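Local coordinates for protein rhamnogalacturonan endolyase YesW (Bacillus subtilis, PDB 2Z8S) that cleaves the rhamnogalacturonan backbone of plant cell-wall pectin by endo-type elimination, requiring calcium or manganese for activity, at residues A7-L12 and D125-L130; G20-W25 and L508-E513; E108-S113 and T148-I153; S139-Q144 and G175-Q180. All coordinates share one frame; numbering follows the deposited sequence.

Contacts 1 and 2 both join the N-terminal beta-sheet domain to calcium-binding loops of the C-terminal propeller-family domain. Their centres are about 13 Å apart, and they touch directly, Gly11 O lying 2.6 Å from Gly509 N in a probable hydrogen bond. Contacts 3 and 4 lie wholly within the C-terminal domain, with centres also about 13 Å apart, and pack on each other where Thr148 CG2 approaches Lys140 CG at 3.5 Å. Contact 4 borders a bound galacturonic acid on the opposite side of the chain's centre from contacts 1 and 2, whose centres are about 32 and 36 Å from its own. Contacts 1 and 3 reach the same antiparallel sheet, yet their centres are about 31 Å apart.

Contact 1: A7-L12 and D125-L130; sequences ALNRGL and DGQYEL. With CA (calcium ion), chain I.
The ring of Tyr128 is met obliquely by the branched end of Leu8, whose CD2 lies 3.6 Å from CZ of the tyrosine. CG of Leu8 stands anti to its carbonyl carbon (chi1 -72°), and this carries both methyls to the phenol end of the ring. The tyrosine hydroxyl is hydrogen-bonded to Glu6. Two further flat groups, the amides of Asn9 and Gln127, sit on side chains running side by side in the same direction. Their planes are 80° apart, and ND2 of Asn9 rests on CB of Gln127 at 3.5 Å, so the amides do not stack. The backbones come closest at Gly126, whose CA is 4.2 Å from that of Leu8. Asn9 N donates to Gly126 O at 2.7 Å in an almost straight bond (177°), and Gly126 CA makes a CA-H...O contact of 3.4 Å with Ala7 O. OD1 of Asn9 takes the N-H of Gly11 at 2.6 Å, an Asx turn in which the N-H comes from above the carbonyl plane and helps to hold the amide. Calcium is bound by Asp125 OD1, Gln127 O (2.4 Å) and both carboxylate oxygens of Glu129, with Asp121 and Asp123 adding to the shell; OD2 of Asp125 forms a salt bridge with Lys157. Consecutive carbonyls thus serve different ends, consistent with the metal holding the loop in the shape that presents Gly126 O to Asn9.

Contact 2: G20-W25 and L508-E513; sequences GIFVSW and LGDWRE. With CA (calcium ion), chain H.
Phe22, Ser24 and Trp25, on and just after strand 21-24, meet Gly509, Asp510 and Arg512 in a fully buried contact. Along 508-513, Leu508 comes first and turns its carbonyl O to a calcium ion at 2.2 Å. Gly509 packs against the end of the strand: its CA is 3.2 Å from Ser24 OG, and its carbonyl O faces the Trp25 backbone. At Asp510 the carbonyl O again binds calcium, while CA makes a CA-H...O contact of 3.2 Å with Trp25 O. The Asp510 carboxylate has Ser24 CB beside it, and OD1 accepts from a water that is itself a calcium ligand, so this side chain helps to position a metal-bound water from the second shell. Trp511 turns away from the strand and takes CD of Arg512 over the centre of one ring face. Arg512, bent at chi2 and chi3, folds back on Asp510 in a two-nitrogen salt bridge: NH2 meets OD2 at 2.6 Å on the syn side, NE meets OD1 from above the carboxylate plane. Its NH1 bonds to Ile532 O. NH2 of Arg512 also reaches the edge of the Phe22 ring, 3.7 Å from CZ, with the guanidinium and ring planes 63° apart. Arg512 O is the third carbonyl ligand. Alternate carbonyls turned inward, completed by Asp506 and Glu514, make this a calcium-binding loop between strands 503-505 and 514-519, against which the N-terminal sheet docks.

Contact 3: E108-S113 and T148-I153; sequences ESYTYS and TGDVLI
The two backbones stand apart, the nearest CA atoms across them being those of Tyr110 and Gly149 at 6.7 Å, and strand 129-136 runs between their strands in the sheet. Side chains therefore bridge the gap. Tyr110 lies with one face on Gly149, whose CA is 3.5 Å from the ring centroid, a CH-pi contact made close because the glycine has no side chain. Tyr112 reaches farther: its hydroxyl donates to Asp150 O at 2.5 Å, in the carbonyl plane and on a lone pair. A chi1 of -75° turns the Tyr112 ring beside its backbone N and stands it between two neighbours. Leu152 CD1 lies over one face, 4.0 Å above the plane, in a second CH-pi contact, and Tyr110 CD1 lies over the opposite face. Held between these neighbours, Tyr112 also ties down the backbone of Asp150, a carbohydrate-binding residue. Pro136 of strand 129-136 touches both tyrosines, while Pro99 packs on Tyr112 and Leu152. Backbone bonds from Ser113 to Asp135, a substrate-binding residue, and from Leu152 to Trp134 tie the two segments to that intervening strand, and Leu152 also packs on strand 162-167.

Contact 4: S139-Q144 and G175-Q180; sequences SKDNSQ and GAHYTQ. With ADA (alpha-D-galactopyranuronic acid), chain C.
Swung to the backbone-N side by a chi1 of -72°, the Asn142 amide comes at Tyr178 from the opposite direction, their planes 31° apart, and OD1 meets the ring obliquely, 3.1 Å from CE2. CG of Asp141 is instead anti to the backbone N (chi1 178°), which brings OD1 back to the edge of His177, 3.5 Å from CD2, with carboxylate and imidazole nearly perpendicular. Asn142 OD1 also rests 3.3 Å from His177 CB, and its ND2 is held by the carbonyls of Asp266 and Asn263. At the edge of the Tyr178 ring lies Lys140 O. A water knits the segments together, donating to Lys140 O and to Asn142 OD1 and accepting from His177 N, each at 2.9 Å. Asp141 OD2 takes both N and OG of Ser143 from opposite faces of its plane, an Asx turn that probably stiffens the type I turn 141-144 beside the galacturonic acid, whose O1 is 3.6 Å from Asp141 CB. NE2 of His177 bonds to Tyr558 OH, which in turn bonds to the sugar. The loop joining strands 129-136 and 152-156 thus packs on the connection from strand 162-167 to strand 182-184, with backbone hydrogen bonds from Lys140 to Ala174 and from His177 to Phe268 of strand 268-273.

Contact 1: A7-L12 and D125-L130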
loop_
_atom_site.group_PDB
_atom_site.type_symbol
_atom_site.label_atom_id
_atom_site.label_comp_id
_atom_site.label_asym_id
_atom_site.label_seq_id
_atom_site.Cartn_x
_atom_site.Cartn_y
_atom_site.Cartn_z
ATOM N N ALA A 7 -14.462 8.507 6.110
ATOM C CA ALA A 7 -14.691 9.294 7.318
ATOM C C ALA A 7 -13.674 8.842 8.366
ATOM O O ALA A 7 -13.784 7.772 8.962
ATOM C CB ALA A 7 -16.132 9.134 7.823
ATOM N N LEU A 8 -12.648 9.654 8.545
ATOM C CA LEU A 8 -11.628 9.363 9.532
ATOM C C LEU A 8 -11.911 10.145 10.803
ATOM O O LEU A 8 -12.451 11.244 10.741
ATOM C CB LEU A 8 -10.250 9.707 8.978
ATOM C CG LEU A 8 -9.768 8.738 7.900
ATOM C CD1 LEU A 8 -8.422 9.158 7.330
ATOM C CD2 LEU A 8 -9.701 7.331 8.460
ATOM N N ASN A 9 -11.575 9.573 11.957
ATOM C CA ASN A 9 -11.591 10.355 13.185
ATOM C C ASN A 9 -10.417 11.339 13.115
ATOM O O ASN A 9 -9.814 11.501 12.052
ATOM C CB ASN A 9 -11.617 9.467 14.449
ATOM C CG ASN A 9 -10.338 8.635 14.648
ATOM O OD1 ASN A 9 -9.281 8.941 14.114
ATOM N ND2 ASN A 9 -10.446 7.584 15.446
ATOM N N ARG A 10 -10.092 12.012 14.207
ATOM C CA ARG A 10 -9.041 13.013 14.153
ATOM C C ARG A 10 -7.679 12.325 14.028
ATOM O O ARG A 10 -6.672 12.966 13.729
ATOM C CB ARG A 10 -9.118 13.918 15.382
ATOM C CG ARG A 10 -8.083 15.039 15.474
ATOM C CD ARG A 10 -8.100 15.953 14.270
ATOM N NE ARG A 10 -9.388 16.608 14.098
ATOM C CZ ARG A 10 -9.749 17.256 12.996
ATOM N NH1 ARG A 10 -8.911 17.332 11.966
ATOM N NH2 ARG A 10 -10.948 17.818 12.918
ATOM N N GLY A 11 -7.661 11.012 14.230
ATOM C CA GLY A 11 -6.423 10.244 14.196
ATOM C C GLY A 11 -5.423 10.770 15.193
ATOM O O GLY A 11 -4.217 10.632 15.007
ATOM N N LEU A 12 -5.946 11.395 16.243
ATOM C CA LEU A 12 -5.143 12.041 17.254
ATOM C C LEU A 12 -4.328 11.011 17.987
ATOM O O LEU A 12 -4.873 10.103 18.614
ATOM C CB LEU A 12 -6.036 12.768 18.250
ATOM C CG LEU A 12 -5.257 13.457 19.367
ATOM C CD1 LEU A 12 -4.489 14.622 18.788
ATOM C CD2 LEU A 12 -6.175 13.928 20.465
ATOM N N ASP A 125 -15.671 3.155 12.970
ATOM C CA ASP A 125 -15.458 4.051 14.099
ATOM C C ASP A 125 -14.508 5.210 13.781
ATOM O O ASP A 125 -14.167 5.985 14.677
ATOM C CB ASP A 125 -15.003 3.273 15.340
ATOM C CG ASP A 125 -13.594 2.705 15.207
ATOM O OD1 ASP A 125 -12.971 2.811 14.126
ATOM O OD2 ASP A 125 -13.101 2.150 16.208
ATOM N N GLY A 126 -14.088 5.326 12.518
ATOM C CA GLY A 126 -13.196 6.408 12.068
ATOM C C GLY A 126 -11.704 6.109 12.208
ATOM O O GLY A 126 -10.849 6.966 11.930
ATOM N N GLN A 127 -11.388 4.890 12.639
ATOM C CA GLN A 127 -10.019 4.479 12.869
ATOM C C GLN A 127 -9.699 3.180 12.154
ATOM O O GLN A 127 -10.501 2.245 12.142
ATOM C CB GLN A 127 -9.808 4.306 14.350
ATOM C CG GLN A 127 -8.675 3.420 14.728
ATOM C CD GLN A 127 -8.682 3.154 16.204
ATOM O OE1 GLN A 127 -8.580 4.088 17.014
ATOM N NE2 GLN A 127 -8.816 1.878 16.581
ATOM N N TYR A 128 -8.504 3.128 11.579
ATOM C CA TYR A 128 -8.061 1.985 10.792
ATOM C C TYR A 128 -7.805 0.743 11.627
ATOM O O TYR A 128 -7.153 0.798 12.679
ATOM C CB TYR A 128 -6.805 2.340 10.002
ATOM C CG TYR A 128 -7.046 3.288 8.847
ATOM C CD1 TYR A 128 -7.854 2.919 7.767
ATOM C CD2 TYR A 128 -6.452 4.555 8.825
ATOM C CE1 TYR A 128 -8.068 3.797 6.691
ATOM C CE2 TYR A 128 -6.661 5.433 7.762
ATOM C CZ TYR A 128 -7.470 5.053 6.702
ATOM O OH TYR A 128 -7.662 5.919 5.649
ATOM N N GLU A 129 -8.343 -0.374 11.147
ATOM C CA GLU A 129 -7.983 -1.678 11.669
ATOM C C GLU A 129 -6.875 -2.240 10.806
ATOM O O GLU A 129 -6.708 -1.846 9.640
ATOM C CB GLU A 129 -9.173 -2.632 11.673
ATOM C CG GLU A 129 -10.048 -2.494 12.873
ATOM C CD GLU A 129 -10.999 -1.317 12.763
ATOM O OE1 GLU A 129 -11.604 -1.113 11.688
ATOM O OE2 GLU A 129 -11.158 -0.585 13.762
ATOM N N LEU A 130 -6.118 -3.152 11.397
ATOM C CA LEU A 130 -5.014 -3.776 10.711
ATOM C C LEU A 130 -5.469 -5.110 10.176
ATOM O O LEU A 130 -5.910 -5.983 10.932
ATOM C CB LEU A 130 -3.820 -3.948 11.646
ATOM C CG LEU A 130 -3.224 -2.635 12.124
ATOM C CD1 LEU A 130 -2.234 -2.890 13.237
ATOM C CD2 LEU A 130 -2.581 -1.898 10.968
HETATM CA CA CA I . -12.551 0.997 12.301
#

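Contact 2: G20-W25 and L508-E513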
loop_
_atom_site.group_PDB
_atom_site.type_symbol
_atom_site.label_atom_id
_atom_site.label_comp_id
_atom_site.label_asym_id
_atom_site.label_seq_id
_atom_site.Cartn_x
_atom_site.Cartn_y
_atom_site.Cartn_z
ATOM N N GLY A 20 8.919 15.773 25.535
ATOM C CA GLY A 20 7.570 15.923 26.103
ATOM C C GLY A 20 6.564 14.968 25.474
ATOM O O GLY A 20 6.883 13.802 25.198
ATOM N N ILE A 21 5.349 15.453 25.245
ATOM C CA ILE A 21 4.342 14.645 24.588
ATOM C C ILE A 21 4.138 15.154 23.177
ATOM O O ILE A 21 3.578 16.226 22.972
ATOM C CB ILE A 21 2.997 14.621 25.354
ATOM C CG1 ILE A 21 3.177 14.097 26.785
ATOM C CG2 ILE A 21 1.953 13.801 24.604
ATOM C CD1 ILE A 21 3.767 12.700 26.915
ATOM N N PHE A 22 4.623 14.384 22.207
ATOM C CA PHE A 22 4.397 14.711 20.817
ATOM C C PHE A 22 2.983 14.300 20.493
ATOM O O PHE A 22 2.559 13.200 20.823
ATOM C CB PHE A 22 5.380 13.999 19.893
ATOM C CG PHE A 22 5.145 14.289 18.432
ATOM C CD1 PHE A 22 5.682 15.428 17.839
ATOM C CD2 PHE A 22 4.368 13.434 17.652
ATOM C CE1 PHE A 22 5.459 15.703 16.491
ATOM C CE2 PHE A 22 4.137 13.707 16.307
ATOM C CZ PHE A 22 4.683 14.837 15.722
ATOM N N VAL A 23 2.254 15.202 19.861
ATOM C CA VAL A 23 0.861 14.981 19.551
ATOM C C VAL A 23 0.678 15.375 18.100
ATOM O O VAL A 23 1.057 16.479 17.698
ATOM C CB VAL A 23 -0.047 15.841 20.461
ATOM C CG1 VAL A 23 -1.488 15.773 20.026
ATOM C CG2 VAL A 23 0.083 15.403 21.911
ATOM N N SER A 24 0.144 14.473 17.292
ATOM C CA SER A 24 -0.242 14.875 15.952
ATOM C C SER A 24 -1.659 14.433 15.651
ATOM O O SER A 24 -2.259 13.665 16.404
ATOM C CB SER A 24 0.744 14.376 14.904
ATOM O OG SER A 24 0.885 12.983 14.996
ATOM N N TRP A 25 -2.206 14.952 14.567
ATOM C CA TRP A 25 -3.556 14.594 14.180
ATOM C C TRP A 25 -3.739 14.850 12.705
ATOM O O TRP A 25 -2.925 15.534 12.089
ATOM C CB TRP A 25 -4.583 15.357 15.007
ATOM C CG TRP A 25 -4.425 16.827 14.956
ATOM C CD1 TRP A 25 -5.046 17.694 14.095
ATOM C CD2 TRP A 25 -3.612 17.628 15.813
ATOM N NE1 TRP A 25 -4.664 18.985 14.365
ATOM C CE2 TRP A 25 -3.783 18.973 15.414
ATOM C CE3 TRP A 25 -2.751 17.341 16.879
ATOM C CZ2 TRP A 25 -3.120 20.022 16.037
ATOM C CZ3 TRP A 25 -2.092 18.379 17.491
ATOM C CH2 TRP A 25 -2.276 19.706 17.070
ATOM N N LEU A 508 -2.277 7.438 11.403
ATOM C CA LEU A 508 -2.576 8.193 12.624
ATOM C C LEU A 508 -1.898 9.532 12.489
ATOM O O LEU A 508 -1.033 9.695 11.629
ATOM C CB LEU A 508 -2.008 7.513 13.866
ATOM C CG LEU A 508 -2.506 6.122 14.239
ATOM C CD1 LEU A 508 -1.517 5.463 15.182
ATOM C CD2 LEU A 508 -3.918 6.142 14.826
ATOM N N GLY A 509 -2.257 10.487 13.342
ATOM C CA GLY A 509 -1.562 11.771 13.375
ATOM C C GLY A 509 -1.476 12.514 12.054
ATOM O O GLY A 509 -2.290 12.304 11.152
ATOM N N ASP A 510 -0.477 13.386 11.952
ATOM C CA ASP A 510 -0.302 14.244 10.786
ATOM C C ASP A 510 0.207 13.502 9.552
ATOM O O ASP A 510 0.311 12.271 9.554
ATOM C CB ASP A 510 0.605 15.432 11.117
ATOM C CG ASP A 510 2.013 15.020 11.487
ATOM O OD1 ASP A 510 2.455 13.900 11.142
ATOM O OD2 ASP A 510 2.690 15.838 12.130
ATOM N N TRP A 511 0.555 14.272 8.521
ATOM C CA TRP A 511 0.800 13.757 7.175
ATOM C C TRP A 511 1.973 12.780 7.032
ATOM O O TRP A 511 2.008 12.014 6.069
ATOM C CB TRP A 511 0.919 14.909 6.166
ATOM C CG TRP A 511 2.098 15.802 6.408
ATOM C CD1 TRP A 511 2.134 16.924 7.193
ATOM C CD2 TRP A 511 3.418 15.642 5.875
ATOM N NE1 TRP A 511 3.389 17.471 7.178
ATOM C CE2 TRP A 511 4.199 16.706 6.375
ATOM C CE3 TRP A 511 4.012 14.714 5.009
ATOM C CZ2 TRP A 511 5.561 16.859 6.046
ATOM C CZ3 TRP A 511 5.360 14.866 4.683
ATOM C CH2 TRP A 511 6.117 15.928 5.200
ATOM N N ARG A 512 2.918 12.787 7.972
ATOM C CA ARG A 512 3.984 11.782 7.959
ATOM C C ARG A 512 3.417 10.373 8.028
ATOM O O ARG A 512 2.301 10.168 8.515
ATOM C CB ARG A 512 4.979 11.988 9.095
ATOM C CG ARG A 512 6.081 12.962 8.741
ATOM C CD ARG A 512 5.565 14.397 8.690
ATOM N NE ARG A 512 5.075 14.807 10.002
ATOM C CZ ARG A 512 5.859 15.176 11.010
ATOM N NH1 ARG A 512 7.182 15.199 10.869
ATOM N NH2 ARG A 512 5.312 15.525 12.162
ATOM N N GLU A 513 4.188 9.399 7.554
ATOM C CA GLU A 513 3.682 8.049 7.468
ATOM C C GLU A 513 4.096 7.209 8.667
ATOM O O GLU A 513 5.179 7.373 9.206
ATOM C CB GLU A 513 4.139 7.409 6.172
ATOM C CG GLU A 513 4.006 8.310 4.976
ATOM C CD GLU A 513 4.426 7.630 3.696
ATOM O OE1 GLU A 513 5.412 8.101 3.091
ATOM O OE2 GLU A 513 3.784 6.625 3.299
HETATM CA CA CA H . 0.785 10.034 10.354
HETATM O O HOH W 1 2.460 11.216 12.219
#

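Contact 3: E108-S113 and T148-I153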
loop_
_atom_site.group_PDB
_atom_site.type_symbol
_atom_site.label_atom_id
_atom_site.label_comp_id
_atom_site.label_asym_id
_atom_site.label_seq_id
_atom_site.Cartn_x
_atom_site.Cartn_y
_atom_site.Cartn_z
ATOM N N GLU A 108 6.518 -32.164 6.710
ATOM C CA GLU A 108 7.209 -30.904 7.009
ATOM C C GLU A 108 6.339 -29.958 7.852
ATOM O O GLU A 108 5.204 -29.643 7.484
ATOM C CB GLU A 108 7.623 -30.220 5.693
ATOM C CG GLU A 108 8.141 -28.782 5.838
ATOM C CD GLU A 108 7.670 -27.859 4.718
ATOM O OE1 GLU A 108 6.548 -28.041 4.205
ATOM O OE2 GLU A 108 8.421 -26.936 4.352
ATOM N N SER A 109 6.870 -29.512 8.983
ATOM C CA SER A 109 6.164 -28.533 9.819
ATOM C C SER A 109 6.503 -27.092 9.453
ATOM O O SER A 109 7.558 -26.806 8.884
ATOM C CB SER A 109 6.403 -28.778 11.318
ATOM O OG SER A 109 7.775 -28.947 11.597
ATOM N N TYR A 110 5.585 -26.189 9.775
ATOM C CA TYR A 110 5.789 -24.769 9.540
ATOM C C TYR A 110 5.292 -23.941 10.717
ATOM O O TYR A 110 4.516 -24.412 11.544
ATOM C CB TYR A 110 5.092 -24.329 8.258
ATOM C CG TYR A 110 3.616 -24.641 8.232
ATOM C CD1 TYR A 110 2.691 -23.761 8.787
ATOM C CD2 TYR A 110 3.144 -25.812 7.646
ATOM C CE1 TYR A 110 1.335 -24.038 8.766
ATOM C CE2 TYR A 110 1.782 -26.100 7.616
ATOM C CZ TYR A 110 0.885 -25.207 8.174
ATOM O OH TYR A 110 -0.464 -25.477 8.148
ATOM N N THR A 111 5.750 -22.697 10.761
ATOM C CA THR A 111 5.396 -21.745 11.782
ATOM C C THR A 111 4.823 -20.545 11.044
ATOM O O THR A 111 4.956 -20.438 9.821
ATOM C CB THR A 111 6.658 -21.392 12.578
ATOM O OG1 THR A 111 7.216 -22.605 13.083
ATOM C CG2 THR A 111 6.375 -20.461 13.772
ATOM N N TYR A 112 4.166 -19.652 11.773
ATOM C CA TYR A 112 3.660 -18.431 11.175
ATOM C C TYR A 112 4.422 -17.190 11.603
ATOM O O TYR A 112 4.791 -17.038 12.772
ATOM C CB TYR A 112 2.167 -18.260 11.474
ATOM C CG TYR A 112 1.312 -19.176 10.653
ATOM C CD1 TYR A 112 1.186 -18.987 9.278
ATOM C CD2 TYR A 112 0.652 -20.244 11.235
ATOM C CE1 TYR A 112 0.417 -19.829 8.511
ATOM C CE2 TYR A 112 -0.125 -21.095 10.476
ATOM C CZ TYR A 112 -0.238 -20.883 9.115
ATOM O OH TYR A 112 -1.001 -21.733 8.355
ATOM N N SER A 113 4.644 -16.302 10.643
ATOM C CA SER A 113 5.098 -14.968 10.946
ATOM C C SER A 113 4.096 -13.996 10.356
ATOM O O SER A 113 3.511 -14.284 9.323
ATOM C CB SER A 113 6.502 -14.721 10.389
ATOM O OG SER A 113 6.479 -14.657 8.982
ATOM N N THR A 148 2.665 -25.553 1.057
ATOM C CA THR A 148 2.714 -24.370 1.909
ATOM C C THR A 148 1.609 -24.480 2.932
ATOM O O THR A 148 0.555 -25.034 2.637
ATOM C CB THR A 148 2.483 -23.084 1.108
ATOM O OG1 THR A 148 1.194 -23.126 0.488
ATOM C CG2 THR A 148 3.542 -22.901 0.042
ATOM N N GLY A 149 1.841 -23.958 4.132
ATOM C CA GLY A 149 0.797 -23.898 5.147
ATOM C C GLY A 149 -0.297 -22.906 4.800
ATOM O O GLY A 149 -0.161 -22.098 3.878
ATOM N N ASP A 150 -1.390 -22.965 5.546
ATOM C CA ASP A 150 -2.545 -22.124 5.269
ATOM C C ASP A 150 -2.221 -20.659 5.426
ATOM O O ASP A 150 -1.568 -20.263 6.380
ATOM C CB ASP A 150 -3.699 -22.465 6.209
ATOM C CG ASP A 150 -4.181 -23.876 6.044
ATOM O OD1 ASP A 150 -4.193 -24.361 4.892
ATOM O OD2 ASP A 150 -4.547 -24.502 7.066
ATOM N N VAL A 151 -2.689 -19.859 4.479
ATOM C CA VAL A 151 -2.668 -18.417 4.623
ATOM C C VAL A 151 -3.790 -18.032 5.587
ATOM O O VAL A 151 -4.897 -18.558 5.508
ATOM C CB VAL A 151 -2.843 -17.710 3.263
ATOM C CG1 VAL A 151 -2.710 -16.196 3.411
ATOM C CG2 VAL A 151 -1.822 -18.222 2.266
ATOM N N LEU A 152 -3.472 -17.142 6.521
ATOM C CA LEU A 152 -4.423 -16.633 7.497
ATOM C C LEU A 152 -4.437 -15.117 7.437
ATOM O O LEU A 152 -3.391 -14.480 7.454
ATOM C CB LEU A 152 -4.047 -17.089 8.902
ATOM C CG LEU A 152 -3.885 -18.596 9.122
ATOM C CD1 LEU A 152 -3.514 -18.886 10.548
ATOM C CD2 LEU A 152 -5.161 -19.318 8.770
ATOM N N ILE A 153 -5.627 -14.544 7.336
ATOM C CA ILE A 153 -5.779 -13.114 7.371
ATOM C C ILE A 153 -6.485 -12.818 8.672
ATOM O O ILE A 153 -7.545 -13.365 8.940
ATOM C CB ILE A 153 -6.609 -12.581 6.183
ATOM C CG1 ILE A 153 -6.107 -13.151 4.850
ATOM C CG2 ILE A 153 -6.608 -11.064 6.156
ATOM C CD1 ILE A 153 -4.701 -12.823 4.510
#

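Contact 4: S139-Q144 and G175-Q180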
loop_
_atom_site.group_PDB
_atom_site.type_symbol
_atom_site.label_atom_id
_atom_site.label_comp_id
_atom_site.label_asym_id
_atom_site.label_seq_id
_atom_site.Cartn_x
_atom_site.Cartn_y
_atom_site.Cartn_z
ATOM N N SER A 139 6.109 -20.806 2.830
ATOM C CA SER A 139 5.531 -20.061 1.703
ATOM C C SER A 139 6.499 -19.987 0.518
ATOM O O SER A 139 7.708 -20.012 0.700
ATOM C CB SER A 139 5.073 -18.667 2.125
ATOM O OG SER A 139 6.169 -17.860 2.476
ATOM N N LYS A 140 5.955 -19.900 -0.689
ATOM C CA LYS A 140 6.732 -20.166 -1.904
ATOM C C LYS A 140 6.599 -19.105 -2.995
ATOM O O LYS A 140 5.502 -18.607 -3.278
ATOM C CB LYS A 140 6.336 -21.534 -2.487
ATOM C CG LYS A 140 6.646 -22.758 -1.604
ATOM C CD LYS A 140 8.127 -23.066 -1.545
ATOM C CE LYS A 140 8.389 -24.417 -0.892
ATOM N NZ LYS A 140 8.534 -24.343 0.582
ATOM N N ASP A 141 7.725 -18.767 -3.616
ATOM C CA ASP A 141 7.687 -18.000 -4.849
ATOM C C ASP A 141 7.094 -18.909 -5.911
ATOM O O ASP A 141 7.156 -20.138 -5.796
ATOM C CB ASP A 141 9.081 -17.566 -5.275
ATOM C CG ASP A 141 9.071 -16.810 -6.586
ATOM O OD1 ASP A 141 8.805 -15.591 -6.562
ATOM O OD2 ASP A 141 9.332 -17.433 -7.641
ATOM N N ASN A 142 6.507 -18.311 -6.936
ATOM C CA ASN A 142 5.874 -19.090 -7.987
ATOM C C ASN A 142 6.814 -20.066 -8.680
ATOM O O ASN A 142 6.368 -21.089 -9.185
ATOM C CB ASN A 142 5.189 -18.179 -8.989
ATOM C CG ASN A 142 3.937 -17.555 -8.429
ATOM O OD1 ASN A 142 3.858 -17.260 -7.234
ATOM N ND2 ASN A 142 2.948 -17.351 -9.286
ATOM N N SER A 143 8.109 -19.763 -8.670
ATOM C CA SER A 143 9.121 -20.646 -9.250
ATOM C C SER A 143 9.443 -21.900 -8.410
ATOM O O SER A 143 9.967 -22.880 -8.946
ATOM C CB SER A 143 10.404 -19.862 -9.503
ATOM O OG SER A 143 10.993 -19.502 -8.269
ATOM N N GLN A 144 9.145 -21.870 -7.110
ATOM C CA GLN A 144 9.508 -22.965 -6.192
ATOM C C GLN A 144 8.361 -23.923 -5.951
ATOM O O GLN A 144 7.282 -23.506 -5.523
ATOM C CB GLN A 144 9.907 -22.426 -4.823
ATOM C CG GLN A 144 11.204 -21.676 -4.755
ATOM C CD GLN A 144 11.147 -20.553 -3.734
ATOM O OE1 GLN A 144 10.427 -20.634 -2.731
ATOM N NE2 GLN A 144 11.902 -19.485 -3.991
ATOM N N GLY A 175 2.288 -17.439 -0.521
ATOM C CA GLY A 175 3.386 -16.808 -1.229
ATOM C C GLY A 175 3.064 -15.396 -1.635
ATOM O O GLY A 175 1.895 -15.039 -1.776
ATOM N N ALA A 176 4.110 -14.603 -1.820
ATOM C CA ALA A 176 4.005 -13.199 -2.205
ATOM C C ALA A 176 3.051 -12.934 -3.379
ATOM O O ALA A 176 2.384 -11.902 -3.428
ATOM C CB ALA A 176 5.389 -12.651 -2.541
ATOM N N HIS A 177 3.009 -13.864 -4.330
ATOM C CA HIS A 177 2.351 -13.595 -5.598
ATOM C C HIS A 177 0.959 -14.157 -5.689
ATOM O O HIS A 177 0.217 -13.839 -6.621
ATOM C CB HIS A 177 3.226 -14.077 -6.738
ATOM C CG HIS A 177 4.557 -13.413 -6.753
ATOM N ND1 HIS A 177 4.714 -12.089 -7.099
ATOM C CD2 HIS A 177 5.784 -13.865 -6.401
ATOM C CE1 HIS A 177 5.990 -11.763 -6.999
ATOM N NE2 HIS A 177 6.660 -12.820 -6.570
ATOM N N TYR A 178 0.618 -14.973 -4.697
ATOM C CA TYR A 178 -0.682 -15.618 -4.611
ATOM C C TYR A 178 -1.786 -14.691 -4.081
ATOM O O TYR A 178 -2.450 -14.037 -4.879
ATOM C CB TYR A 178 -0.556 -16.937 -3.832
ATOM C CG TYR A 178 0.333 -17.906 -4.560
ATOM C CD1 TYR A 178 -0.182 -18.708 -5.592
ATOM C CD2 TYR A 178 1.699 -17.989 -4.273
ATOM C CE1 TYR A 178 0.625 -19.574 -6.280
ATOM C CE2 TYR A 178 2.516 -18.854 -4.977
ATOM C CZ TYR A 178 1.968 -19.634 -5.979
ATOM O OH TYR A 178 2.742 -20.505 -6.680
ATOM N N THR A 179 -1.972 -14.630 -2.761
ATOM C CA THR A 179 -2.991 -13.766 -2.149
ATOM C C THR A 179 -2.653 -12.277 -2.222
ATOM O O THR A 179 -1.674 -11.803 -1.630
ATOM C CB THR A 179 -3.256 -14.146 -0.679
ATOM O OG1 THR A 179 -3.722 -15.494 -0.613
ATOM C CG2 THR A 179 -4.291 -13.225 -0.041
ATOM N N GLN A 180 -3.479 -11.544 -2.959
ATOM C CA GLN A 180 -3.415 -10.097 -2.956
ATOM C C GLN A 180 -4.727 -9.616 -2.380
ATOM O O GLN A 180 -5.784 -9.728 -3.017
ATOM C CB GLN A 180 -3.189 -9.541 -4.367
ATOM C CG GLN A 180 -2.062 -10.200 -5.176
ATOM C CD GLN A 180 -0.786 -10.476 -4.359
ATOM O OE1 GLN A 180 -0.024 -11.402 -4.675
ATOM N NE2 GLN A 180 -0.563 -9.687 -3.301
HETATM C C1 ADA C . 13.345 -15.324 -5.197
HETATM C C2 ADA C . 13.709 -14.201 -4.209
HETATM C C3 ADA C . 12.609 -13.116 -4.230
HETATM C C4 ADA C . 12.534 -12.519 -5.632
HETATM C C5 ADA C . 12.034 -13.664 -6.542
HETATM C C6 ADA C . 11.879 -13.188 -7.995
HETATM O O1 ADA C . 12.291 -16.153 -4.720
HETATM O O2 ADA C . 13.926 -14.724 -2.891
HETATM O O3 ADA C . 12.855 -12.074 -3.276
HETATM O O4 ADA C . 13.853 -12.035 -5.984
HETATM O O5 ADA C . 12.924 -14.818 -6.511
HETATM O O6B ADA C . 11.079 -12.267 -8.246
HETATM O O6A ADA C . 12.569 -13.745 -8.862
HETATM O O HOH W 2 4.562 -16.263 -4.649
#